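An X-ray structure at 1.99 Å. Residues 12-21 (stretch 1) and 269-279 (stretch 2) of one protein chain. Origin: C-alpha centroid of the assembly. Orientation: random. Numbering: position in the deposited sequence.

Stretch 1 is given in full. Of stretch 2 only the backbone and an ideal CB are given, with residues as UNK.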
# COMPACT_ATOMS: atom_id res chain seq x y z
N SER A 12 13.90 -10.02 6.04
CA SER A 12 13.53 -8.97 5.11
C SER A 12 12.51 -9.44 4.08
O SER A 12 11.53 -8.74 3.79
CB SER A 12 14.78 -8.43 4.42
OG SER A 12 15.44 -7.52 5.28
N THR A 13 12.73 -10.62 3.50
CA THR A 13 11.78 -11.12 2.50
C THR A 13 10.43 -11.43 3.14
O THR A 13 9.38 -11.09 2.58
CB THR A 13 12.35 -12.34 1.78
OG1 THR A 13 12.64 -13.38 2.71
CG2 THR A 13 13.64 -11.99 1.02
N LYS A 14 10.43 -12.03 4.33
CA LYS A 14 9.17 -12.28 5.03
C LYS A 14 8.44 -10.98 5.34
O LYS A 14 7.21 -10.91 5.24
CB LYS A 14 9.43 -13.07 6.30
CG LYS A 14 9.68 -14.54 6.04
CD LYS A 14 8.97 -15.43 7.03
CE LYS A 14 9.86 -15.77 8.21
NZ LYS A 14 9.42 -17.05 8.86
N LEU A 15 9.18 -9.94 5.74
CA LEU A 15 8.55 -8.65 5.98
C LEU A 15 8.03 -8.04 4.68
O LEU A 15 6.99 -7.36 4.69
CB LEU A 15 9.54 -7.71 6.65
CG LEU A 15 9.82 -8.03 8.12
CD1 LEU A 15 10.65 -6.91 8.69
CD2 LEU A 15 8.54 -8.20 8.93
N GLN A 16 8.72 -8.28 3.56
CA GLN A 16 8.21 -7.77 2.30
C GLN A 16 6.92 -8.48 1.90
O GLN A 16 5.96 -7.83 1.47
CB GLN A 16 9.25 -7.89 1.20
CG GLN A 16 8.72 -7.43 -0.15
CD GLN A 16 9.81 -7.10 -1.15
OE1 GLN A 16 10.23 -7.95 -1.93
NE2 GLN A 16 10.26 -5.84 -1.14
N ARG A 17 6.86 -9.80 2.06
CA ARG A 17 5.61 -10.52 1.78
C ARG A 17 4.46 -9.94 2.59
O ARG A 17 3.37 -9.68 2.07
CB ARG A 17 5.79 -12.01 2.08
CG ARG A 17 4.57 -12.89 1.75
CD ARG A 17 4.00 -12.59 0.36
NE ARG A 17 4.91 -12.89 -0.74
CZ ARG A 17 4.64 -12.63 -2.02
NH1 ARG A 17 3.47 -12.09 -2.34
NH2 ARG A 17 5.52 -12.92 -2.97
N LEU A 18 4.70 -9.74 3.89
CA LEU A 18 3.70 -9.15 4.76
C LEU A 18 3.18 -7.84 4.19
O LEU A 18 1.97 -7.60 4.16
CB LEU A 18 4.32 -8.94 6.14
CG LEU A 18 3.38 -8.29 7.14
CD1 LEU A 18 3.54 -9.06 8.44
CD2 LEU A 18 3.70 -6.81 7.35
N ASN A 19 4.10 -6.97 3.76
CA ASN A 19 3.73 -5.67 3.21
C ASN A 19 2.94 -5.82 1.93
O ASN A 19 1.94 -5.13 1.73
CB ASN A 19 4.97 -4.83 2.99
CG ASN A 19 5.65 -4.46 4.29
OD1 ASN A 19 4.98 -4.27 5.32
ND2 ASN A 19 6.97 -4.35 4.26
N ILE A 20 3.36 -6.75 1.06
CA ILE A 20 2.59 -7.04 -0.15
C ILE A 20 1.16 -7.43 0.20
O ILE A 20 0.19 -6.93 -0.39
CB ILE A 20 3.27 -8.14 -0.97
CG1 ILE A 20 4.59 -7.63 -1.54
CG2 ILE A 20 2.33 -8.63 -2.07
CD1 ILE A 20 5.44 -8.71 -2.11
N ARG A 21 1.00 -8.35 1.15
CA ARG A 21 -0.34 -8.79 1.53
C ARG A 21 -1.17 -7.63 2.09
O ARG A 21 -2.37 -7.53 1.80
CB ARG A 21 -0.26 -9.92 2.54
CG ARG A 21 -0.03 -11.27 1.91
CD ARG A 21 0.33 -12.29 2.97
NE ARG A 21 0.61 -13.60 2.39
CZ ARG A 21 1.28 -14.57 3.00
NH1 ARG A 21 1.74 -14.38 4.23
NH2 ARG A 21 1.49 -15.73 2.39
N UNK A 269 0.58 -4.35 -10.66
CA UNK A 269 1.88 -4.12 -10.05
C UNK A 269 1.96 -4.81 -8.71
O UNK A 269 1.93 -6.04 -8.64
CB UNK A 269 2.15 -2.62 -9.89
N UNK A 270 2.07 -4.03 -7.64
CA UNK A 270 1.83 -4.48 -6.28
C UNK A 270 2.57 -5.69 -5.73
O UNK A 270 2.08 -6.33 -4.80
CB UNK A 270 0.33 -4.77 -6.16
N UNK A 271 3.73 -6.02 -6.26
CA UNK A 271 4.46 -7.18 -5.79
C UNK A 271 4.47 -8.35 -6.75
O UNK A 271 4.89 -9.46 -6.35
CB UNK A 271 3.87 -7.64 -4.45
N UNK A 272 4.03 -8.15 -7.99
CA UNK A 272 4.08 -9.18 -9.02
C UNK A 272 5.49 -9.75 -9.21
O UNK A 272 5.64 -10.93 -9.52
CB UNK A 272 3.57 -8.61 -10.35
N UNK A 273 6.52 -8.93 -9.04
CA UNK A 273 7.88 -9.35 -9.35
C UNK A 273 8.74 -9.55 -8.11
O UNK A 273 9.95 -9.76 -8.23
CB UNK A 273 8.54 -8.32 -10.27
N UNK A 274 8.13 -9.53 -6.92
CA UNK A 274 8.89 -9.67 -5.68
C UNK A 274 9.58 -11.03 -5.60
O UNK A 274 10.70 -11.13 -5.09
CB UNK A 274 7.97 -9.48 -4.47
N UNK A 275 8.92 -12.09 -6.08
CA UNK A 275 9.52 -13.42 -5.98
C UNK A 275 10.74 -13.55 -6.88
O UNK A 275 11.71 -14.22 -6.51
CB UNK A 275 8.49 -14.50 -6.34
N UNK A 276 10.74 -12.89 -8.04
CA UNK A 276 11.93 -12.88 -8.88
C UNK A 276 13.02 -11.99 -8.30
O UNK A 276 14.20 -12.35 -8.31
CB UNK A 276 11.57 -12.42 -10.29
N UNK A 277 12.64 -10.80 -7.81
CA UNK A 277 13.62 -9.88 -7.26
C UNK A 277 14.37 -10.53 -6.10
O UNK A 277 15.60 -10.49 -6.03
CB UNK A 277 12.94 -8.59 -6.80
N UNK A 278 13.62 -11.15 -5.17
CA UNK A 278 14.26 -11.89 -4.09
C UNK A 278 15.12 -13.02 -4.63
O UNK A 278 16.23 -13.26 -4.15
CB UNK A 278 13.21 -12.45 -3.13
N UNK A 279 14.60 -13.74 -5.63
CA UNK A 279 15.38 -14.80 -6.26
C UNK A 279 16.70 -14.27 -6.79
O UNK A 279 17.75 -14.91 -6.62
CB UNK A 279 14.58 -15.45 -7.39

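The helix of stretch 1 and the helix that starts at 274 run nearly antiparallel, at 168°, their axes approaching to 11.4 Å, so Thr-13 lies across from position 278, Arg-17 from 274 and Ile-20 from 271.

Position 269 opens a type I' turn, with phi/psi of -87/-115. Nothing of stretch 1 lies near its ideal CB, so the contact makes no demand; it is Gly-269. Position 270 has phi 55°, a positive value that favours glycine, although asparagine or aspartate can also adopt it. It is Gly-270, whose carbonyl O lies 3.6 Å from Ile-20 CG2.

Position 271 is far more restrictive. Its phi is 108°, an angle at which a CB would be jammed against the preceding carbonyl O, and an ideal CB, pointing toward stretch 1, would stand 3.0 Å from Ile-20 CG1, a clash. Both constraints call for glycine, and Gly-271 lets Ile-20 CD1 approach its CA to 4.1 Å.

At 272 the CB points away from stretch 1, so small polar residues that can engage the turn backbone are suitable. The backbone closes the turn, Thr-272 N donating to Gly-269 O at 3.0 Å, and the side chain joins it, Thr-272 OG1 lying only 2.5 Å from Gly-269 O. Position 273, the N-cap, is also clear of stretch 1; serine, threonine, aspartate or asparagine would be the usual candidates. The residue is Phe-273, its ring out of reach of stretch 1.

Position 274 begins the helix and points toward stretch 1. Its ideal CB already sits 3.5 Å from Ile-20 CD1 and 3.7 Å from Gln-16 OE1, so a small residue fits best, alanine above all. Ala-274 packs its CB 3.6 Å from Ile-20 CD1. Its backbone contributes as well: a water donates to both Ala-274 O and Gln-16 OE1, each at 2.6 Å, bridging the helices without a direct hydrogen bond.

At 275 the CB points sideways, 4.8 Å from Arg-17 NH2. An acidic or polar side chain would suit the positive charge, and a compact one could also fit. Cys-275, with chi1 in m, brings SG to 3.1 Å from Arg-17 NH2, at the edge of the guanidinium; it is also bonded covalently to a group elsewhere in the structure.

Position 276 is beyond stretch 1's reach, so a long polar chain is acceptable: Arg-276. Position 277 points toward stretch 1 but meets no close neighbour there, leaving room for a larger apolar residue, here Ile-277.

At 278 the ideal CB faces Thr-13 CG2 at 4.2 Å, favouring a small residue such as the deposited Ala-278. Position 279 is out of reach; it is Ala-279.

Stretch 2 269-279: GGGTFACRIAA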
# COMPACT_ATOMS: atom_id res chain seq x y z
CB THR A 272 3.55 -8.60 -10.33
OG1 THR A 272 2.24 -8.04 -10.10
CG2 THR A 272 3.46 -9.66 -11.41
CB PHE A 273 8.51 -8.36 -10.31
CG PHE A 273 7.71 -8.17 -11.57
CD1 PHE A 273 8.00 -8.92 -12.71
CD2 PHE A 273 6.64 -7.30 -11.60
CE1 PHE A 273 7.24 -8.77 -13.86
CE2 PHE A 273 5.88 -7.15 -12.75
CZ PHE A 273 6.18 -7.88 -13.88
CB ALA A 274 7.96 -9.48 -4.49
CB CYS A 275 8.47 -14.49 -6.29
SG CYS A 275 7.12 -14.59 -5.04
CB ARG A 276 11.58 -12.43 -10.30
CG ARG A 276 10.77 -13.44 -11.09
CD ARG A 276 10.51 -12.90 -12.48
NE ARG A 276 9.68 -13.78 -13.29
CZ ARG A 276 9.36 -13.53 -14.56
NH1 ARG A 276 9.81 -12.43 -15.15
NH2 ARG A 276 8.59 -14.38 -15.23
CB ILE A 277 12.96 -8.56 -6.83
CG1 ILE A 277 12.63 -7.73 -8.07
CG2 ILE A 277 13.89 -7.76 -5.93
CD1 ILE A 277 11.39 -6.94 -7.93
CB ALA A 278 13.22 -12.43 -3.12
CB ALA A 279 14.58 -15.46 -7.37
O HOH W 1 11.74 -9.39 -3.46
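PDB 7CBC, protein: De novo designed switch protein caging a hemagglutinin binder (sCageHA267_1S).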